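Local coordinates for uncharacterized protein lp_1913 (Lactobacillus plantarum, PDB 3FLH) that is of unknown function but carries a rhodanese-like domain, the fold of sulfurtransferases and of the related Cdc25-type phosphatases, at residues G31-R39 with L68-W79. Numbering follows the deposited sequence.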
ATOM      1  N   GLY B  31      17.540   7.151  21.216  1.00 35.19           N
ATOM      2  CA  GLY B  31      18.096   5.886  20.769  1.00 30.75           C
ATOM      3  C   GLY B  31      17.163   4.714  20.990  1.00 34.97           C
ATOM      4  O   GLY B  31      17.563   3.674  21.518  1.00 41.01           O
ATOM      5  N   LYS B  32      15.910   4.876  20.586  1.00 28.10           N
ATOM      6  CA  LYS B  32      14.925   3.816  20.749  1.00 27.78           C
ATOM      7  C   LYS B  32      14.678   3.091  19.425  1.00 25.38           C
ATOM      8  O   LYS B  32      14.222   1.949  19.413  1.00 31.91           O
ATOM      9  CB  LYS B  32      13.609   4.400  21.275  1.00 34.99           C
ATOM     10  CG  LYS B  32      12.603   3.361  21.759  1.00 44.50           C
ATOM     11  CD  LYS B  32      11.193   3.946  21.874  1.00 46.12           C
ATOM     12  CE  LYS B  32      11.109   5.084  22.893  1.00 54.05           C
ATOM     13  NZ  LYS B  32      11.333   4.634  24.305  1.00 53.94           N
ATOM     14  N   TYR B  33      14.993   3.747  18.312  1.00 25.66           N
ATOM     15  CA  TYR B  33      14.779   3.150  16.995  1.00 19.73           C
ATOM     16  C   TYR B  33      16.041   3.090  16.133  1.00 22.11           C
ATOM     17  O   TYR B  33      16.908   3.959  16.212  1.00 23.73           O
ATOM     18  CB  TYR B  33      13.695   3.933  16.242  1.00 19.85           C
ATOM     19  CG  TYR B  33      12.384   4.043  16.984  1.00 23.73           C
ATOM     20  CD1 TYR B  33      11.623   2.908  17.264  1.00 23.96           C
ATOM     21  CD2 TYR B  33      11.913   5.279  17.429  1.00 19.62           C
ATOM     22  CE1 TYR B  33      10.422   2.996  17.974  1.00 19.55           C
ATOM     23  CE2 TYR B  33      10.713   5.378  18.139  1.00 27.63           C
ATOM     24  CZ  TYR B  33       9.975   4.229  18.407  1.00 24.92           C
ATOM     25  OH  TYR B  33       8.790   4.316  19.108  1.00 20.76           O
ATOM     26  N   VAL B  34      16.132   2.042  15.321  1.00 14.56           N
ATOM     27  CA  VAL B  34      17.240   1.853  14.390  1.00 16.74           C
ATOM     28  C   VAL B  34      16.556   1.702  13.036  1.00 13.08           C
ATOM     29  O   VAL B  34      15.723   0.816  12.849  1.00 14.43           O
ATOM     30  CB  VAL B  34      18.059   0.575  14.702  1.00 12.64           C
ATOM     31  CG1 VAL B  34      19.132   0.361  13.626  1.00 21.17           C
ATOM     32  CG2 VAL B  34      18.711   0.699  16.075  1.00 12.82           C
ATOM     33  N   VAL B  35      16.897   2.587  12.109  1.00 10.39           N
ATOM     34  CA  VAL B  35      16.312   2.597  10.775  1.00 14.97           C
ATOM     35  C   VAL B  35      17.120   1.712   9.820  1.00 17.15           C
ATOM     36  O   VAL B  35      18.351   1.817   9.757  1.00 14.86           O
ATOM     37  CB  VAL B  35      16.272   4.054  10.213  1.00 15.37           C
ATOM     38  CG1 VAL B  35      15.649   4.079   8.825  1.00 11.35           C
ATOM     39  CG2 VAL B  35      15.483   4.956  11.155  1.00 13.09           C
ATOM     40  N   LEU B  36      16.420   0.842   9.093  1.00  7.89           N
ATOM     41  CA  LEU B  36      17.037  -0.067   8.126  1.00 11.93           C
ATOM     42  C   LEU B  36      16.550   0.244   6.727  1.00 18.55           C
ATOM     43  O   LEU B  36      15.345   0.192   6.453  1.00 12.83           O
ATOM     44  CB  LEU B  36      16.681  -1.525   8.433  1.00 10.41           C
ATOM     45  CG  LEU B  36      16.949  -2.044   9.843  1.00 11.86           C
ATOM     46  CD1 LEU B  36      16.536  -3.515   9.928  1.00 10.10           C
ATOM     47  CD2 LEU B  36      18.433  -1.877  10.181  1.00 12.70           C
ATOM     48  N   ASP B  37      17.487   0.566   5.841  1.00 10.42           N
ATOM     49  CA  ASP B  37      17.171   0.874   4.447  1.00 11.57           C
ATOM     50  C   ASP B  37      17.193  -0.477   3.735  1.00 11.12           C
ATOM     51  O   ASP B  37      18.263  -1.021   3.482  1.00 11.09           O
ATOM     52  CB  ASP B  37      18.252   1.794   3.859  1.00  6.65           C
ATOM     53  CG  ASP B  37      17.891   2.333   2.498  1.00  8.56           C
ATOM     54  OD1 ASP B  37      17.389   1.559   1.651  1.00 14.32           O
ATOM     55  OD2 ASP B  37      18.111   3.549   2.259  1.00 14.08           O
ATOM     56  N   VAL B  38      16.025  -1.022   3.420  1.00 15.93           N
ATOM     57  CA  VAL B  38      15.973  -2.330   2.770  1.00 13.63           C
ATOM     58  C   VAL B  38      15.882  -2.297   1.248  1.00 16.72           C
ATOM     59  O   VAL B  38      15.535  -3.301   0.627  1.00 17.14           O
ATOM     60  CB  VAL B  38      14.801  -3.176   3.315  1.00  8.70           C
ATOM     61  CG1 VAL B  38      14.920  -3.304   4.831  1.00 11.46           C
ATOM     62  CG2 VAL B  38      13.475  -2.540   2.941  1.00 10.49           C
ATOM     63  N   ARG B  39      16.194  -1.151   0.646  1.00 14.29           N
ATOM     64  CA  ARG B  39      16.158  -1.024  -0.813  1.00 20.26           C
ATOM     65  C   ARG B  39      17.237  -1.923  -1.426  1.00 23.37           C
ATOM     66  O   ARG B  39      18.166  -2.341  -0.736  1.00 20.03           O
ATOM     67  CB  ARG B  39      16.422   0.428  -1.240  1.00 14.05           C
ATOM     68  CG  ARG B  39      15.333   1.444  -0.892  1.00 15.04           C
ATOM     69  CD  ARG B  39      15.751   2.856  -1.324  1.00 12.76           C
ATOM     70  NE  ARG B  39      16.946   3.311  -0.611  1.00 15.22           N
ATOM     71  CZ  ARG B  39      17.732   4.312  -1.006  1.00 16.22           C
ATOM     72  NH1 ARG B  39      17.460   4.980  -2.121  1.00 12.54           N
ATOM     73  NH2 ARG B  39      18.800   4.642  -0.285  1.00  9.92           N
ATOM     74  N   LEU B  68      22.053  -7.607  14.458  1.00 27.13           N
ATOM     75  CA  LEU B  68      21.171  -6.617  15.065  1.00 29.44           C
ATOM     76  C   LEU B  68      20.978  -6.775  16.571  1.00 27.00           C
ATOM     77  O   LEU B  68      20.901  -7.885  17.089  1.00 31.83           O
ATOM     78  CB  LEU B  68      19.808  -6.645  14.360  1.00 30.44           C
ATOM     79  CG  LEU B  68      19.821  -6.476  12.832  1.00 25.73           C
ATOM     80  CD1 LEU B  68      18.403  -6.558  12.300  1.00 27.30           C
ATOM     81  CD2 LEU B  68      20.460  -5.149  12.452  1.00 20.06           C
ATOM     82  N   ASP B  69      20.909  -5.645  17.267  1.00 36.81           N
ATOM     83  CA  ASP B  69      20.708  -5.638  18.712  1.00 37.32           C
ATOM     84  C   ASP B  69      19.237  -5.940  18.989  1.00 36.98           C
ATOM     85  O   ASP B  69      18.355  -5.223  18.515  1.00 39.51           O
ATOM     86  CB  ASP B  69      21.060  -4.269  19.286  1.00 35.88           C
ATOM     87  CG  ASP B  69      21.124  -4.274  20.798  1.00 36.90           C
ATOM     88  OD1 ASP B  69      20.197  -4.821  21.431  1.00 40.39           O
ATOM     89  OD2 ASP B  69      22.100  -3.728  21.352  1.00 42.11           O
ATOM     90  N   PRO B  70      18.955  -6.997  19.768  1.00 38.52           N
ATOM     91  CA  PRO B  70      17.587  -7.401  20.106  1.00 37.63           C
ATOM     92  C   PRO B  70      16.816  -6.439  21.009  1.00 37.47           C
ATOM     93  O   PRO B  70      15.593  -6.529  21.117  1.00 42.81           O
ATOM     94  CB  PRO B  70      17.788  -8.767  20.752  1.00 40.47           C
ATOM     95  CG  PRO B  70      19.096  -8.600  21.452  1.00 41.99           C
ATOM     96  CD  PRO B  70      19.935  -7.893  20.411  1.00 42.78           C
ATOM     97  N   ALA B  71      17.530  -5.523  21.653  1.00 31.75           N
ATOM     98  CA  ALA B  71      16.904  -4.552  22.546  1.00 35.05           C
ATOM     99  C   ALA B  71      16.401  -3.322  21.790  1.00 32.59           C
ATOM    100  O   ALA B  71      15.698  -2.485  22.353  1.00 38.53           O
ATOM    101  CB  ALA B  71      17.899  -4.125  23.623  1.00 27.71           C
ATOM    102  N   LYS B  72      16.760  -3.218  20.515  1.00 28.94           N
ATOM    103  CA  LYS B  72      16.355  -2.077  19.701  1.00 22.52           C
ATOM    104  C   LYS B  72      15.096  -2.350  18.877  1.00 25.05           C
ATOM    105  O   LYS B  72      14.759  -3.499  18.595  1.00 21.45           O
ATOM    106  CB  LYS B  72      17.494  -1.694  18.751  1.00 18.62           C
ATOM    107  CG  LYS B  72      18.773  -1.247  19.436  1.00 26.63           C
ATOM    108  CD  LYS B  72      18.611   0.127  20.072  1.00 38.00           C
ATOM    109  CE  LYS B  72      19.929   0.623  20.665  1.00 37.88           C
ATOM    110  NZ  LYS B  72      19.809   2.009  21.179  1.00 27.85           N
ATOM    111  N   THR B  73      14.397  -1.286  18.499  1.00 19.20           N
ATOM    112  CA  THR B  73      13.212  -1.431  17.668  1.00 16.06           C
ATOM    113  C   THR B  73      13.625  -0.989  16.273  1.00 17.07           C
ATOM    114  O   THR B  73      14.177   0.096  16.088  1.00 17.30           O
ATOM    115  CB  THR B  73      12.039  -0.570  18.181  1.00 16.54           C
ATOM    116  OG1 THR B  73      11.607  -1.073  19.448  1.00 19.65           O
ATOM    117  CG2 THR B  73      10.863  -0.621  17.208  1.00 14.42           C
ATOM    118  N   TYR B  74      13.371  -1.842  15.287  1.00 16.69           N
ATOM    119  CA  TYR B  74      13.755  -1.540  13.916  1.00 14.31           C
ATOM    120  C   TYR B  74      12.642  -0.983  13.051  1.00 12.20           C
ATOM    121  O   TYR B  74      11.490  -1.390  13.164  1.00 20.08           O
ATOM    122  CB  TYR B  74      14.351  -2.801  13.299  1.00 16.54           C
ATOM    123  CG  TYR B  74      15.629  -3.185  14.005  1.00 17.65           C
ATOM    124  CD1 TYR B  74      16.846  -2.604  13.642  1.00 13.23           C
ATOM    125  CD2 TYR B  74      15.607  -4.038  15.108  1.00 11.80           C
ATOM    126  CE1 TYR B  74      18.007  -2.861  14.366  1.00 15.02           C
ATOM    127  CE2 TYR B  74      16.762  -4.298  15.838  1.00 12.75           C
ATOM    128  CZ  TYR B  74      17.955  -3.704  15.460  1.00  8.82           C
ATOM    129  OH  TYR B  74      19.095  -3.949  16.178  1.00 12.14           O
ATOM    130  N   VAL B  75      13.004  -0.032  12.196  1.00 15.10           N
ATOM    131  CA  VAL B  75      12.066   0.599  11.272  1.00 17.14           C
ATOM    132  C   VAL B  75      12.625   0.372   9.868  1.00 14.98           C
ATOM    133  O   VAL B  75      13.729   0.812   9.553  1.00 14.29           O
ATOM    134  CB  VAL B  75      11.943   2.126  11.545  1.00 14.82           C
ATOM    135  CG1 VAL B  75      10.949   2.762  10.583  1.00 14.12           C
ATOM    136  CG2 VAL B  75      11.497   2.361  12.991  1.00 23.72           C
ATOM    137  N   VAL B  76      11.868  -0.320   9.027  1.00 13.42           N
ATOM    138  CA  VAL B  76      12.323  -0.601   7.673  1.00 10.48           C
ATOM    139  C   VAL B  76      11.630   0.300   6.653  1.00 13.04           C
ATOM    140  O   VAL B  76      10.554   0.825   6.919  1.00 12.51           O
ATOM    141  CB  VAL B  76      12.041  -2.080   7.288  1.00  8.36           C
ATOM    142  CG1 VAL B  76      12.747  -3.022   8.248  1.00 12.92           C
ATOM    143  CG2 VAL B  76      10.543  -2.340   7.310  1.00  8.09           C
ATOM    144  N   TYR B  77      12.256   0.482   5.492  1.00 12.87           N
ATOM    145  CA  TYR B  77      11.662   1.287   4.430  1.00 15.85           C
ATOM    146  C   TYR B  77      12.267   0.988   3.062  1.00 10.54           C
ATOM    147  O   TYR B  77      13.451   0.667   2.943  1.00 10.90           O
ATOM    148  CB  TYR B  77      11.802   2.787   4.737  1.00 11.13           C
ATOM    149  CG  TYR B  77      13.203   3.345   4.562  1.00 12.71           C
ATOM    150  CD1 TYR B  77      13.696   3.677   3.291  1.00  7.13           C
ATOM    151  CD2 TYR B  77      14.028   3.559   5.668  1.00 13.57           C
ATOM    152  CE1 TYR B  77      14.972   4.211   3.136  1.00 11.63           C
ATOM    153  CE2 TYR B  77      15.305   4.095   5.523  1.00 15.09           C
ATOM    154  CZ  TYR B  77      15.766   4.418   4.263  1.00 11.98           C
ATOM    155  OH  TYR B  77      17.006   4.980   4.129  1.00 13.17           O
ATOM    156  N   ASP B  78      11.435   1.083   2.032  1.00  7.08           N
ATOM    157  CA  ASP B  78      11.880   0.869   0.665  1.00  7.82           C
ATOM    158  C   ASP B  78      11.759   2.254   0.047  1.00 14.66           C
ATOM    159  O   ASP B  78      11.415   3.217   0.745  1.00 11.34           O
ATOM    160  CB  ASP B  78      10.971  -0.143  -0.055  1.00 15.99           C
ATOM    161  CG  ASP B  78      11.528  -0.590  -1.413  1.00 19.88           C
ATOM    162  OD1 ASP B  78      12.694  -0.271  -1.740  1.00 18.90           O
ATOM    163  OD2 ASP B  78      10.798  -1.278  -2.157  1.00 17.22           O
ATOM    164  N   TRP B  79      12.031   2.374  -1.244  1.00 12.06           N
ATOM    165  CA  TRP B  79      11.963   3.690  -1.868  1.00 15.64           C
ATOM    166  C   TRP B  79      10.559   4.275  -1.833  1.00 17.25           C
ATOM    167  O   TRP B  79      10.387   5.490  -1.740  1.00 13.51           O
ATOM    168  CB  TRP B  79      12.492   3.638  -3.307  1.00 20.48           C
ATOM    169  CG  TRP B  79      11.652   2.871  -4.282  1.00 15.43           C
ATOM    170  CD1 TRP B  79      11.533   1.515  -4.386  1.00 21.68           C
ATOM    171  CD2 TRP B  79      10.841   3.427  -5.321  1.00 17.88           C
ATOM    172  NE1 TRP B  79      10.698   1.191  -5.436  1.00 17.32           N
ATOM    173  CE2 TRP B  79      10.259   2.348  -6.025  1.00 25.28           C
ATOM    174  CE3 TRP B  79      10.552   4.736  -5.729  1.00 25.51           C
ATOM    175  CZ2 TRP B  79       9.401   2.539  -7.118  1.00 21.15           C
ATOM    176  CZ3 TRP B  79       9.697   4.926  -6.816  1.00 30.91           C
ATOM    177  CH2 TRP B  79       9.134   3.830  -7.496  1.00 19.41           C
TER
HETATM  178  O   HOH W   1      14.062   0.209  21.418  1.00 37.09           O
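Strands 33-37 and 73-77 pair in parallel at the centre of the rhodanese-like α/β sheet, Y33 level with T73 and D37 with Y77. The ladder is tightest in the middle, where L36 N gives a nearly straight 2.7 Å bond to V75 O (175°); both ends are weaker, T73 N to K32 O and Y77 N to L36 O being weak bonds. Beyond the strands V38 N still reaches Y77 O, while at the other end K72 NZ, brought round by a bend at chi2, bonds to G31 O at 2.8 Å. On the face carrying V34, L36, Y74 and V76, the V34 isopropyl group lies alongside the Y74 ring, CB 3.5 Å from CE1, and L36 slants across the Y74 side chain, its CD1 3.8 Å from Y74 CD1. On the other face V35 CG1 abuts the edge of the Y77 ring at CE2, and D37 CA makes a CH-pi contact over one face of that ring, 4.0 Å from its centroid. Y77 adopts chi1 74°, which wedges CG between the backbone N and carbonyl carbon and swings the phenol across to D37, where OH makes a weak 2.6 Å bond to OD2. R39 grips the same carboxylate side-on: NE meets the syn lone pair of OD1, which lies almost in the guanidinium plane, NH2 bridges to OD2, tilted from that plane, and R39 N also donates to OD1, an Asx turn. With an alanine here instead of D37, the R39 guanidinium would probably lose this mate and the Y77 hydroxyl one of its partners. D48 takes R39 NH1, and Y77 OH also bonds to I50 N. Strand 99-103 flanks 73-77 and strand 54-55 flanks 33-37; helix 85-95 packs on V38 and V76, helix 106-112 on R39 and Y77.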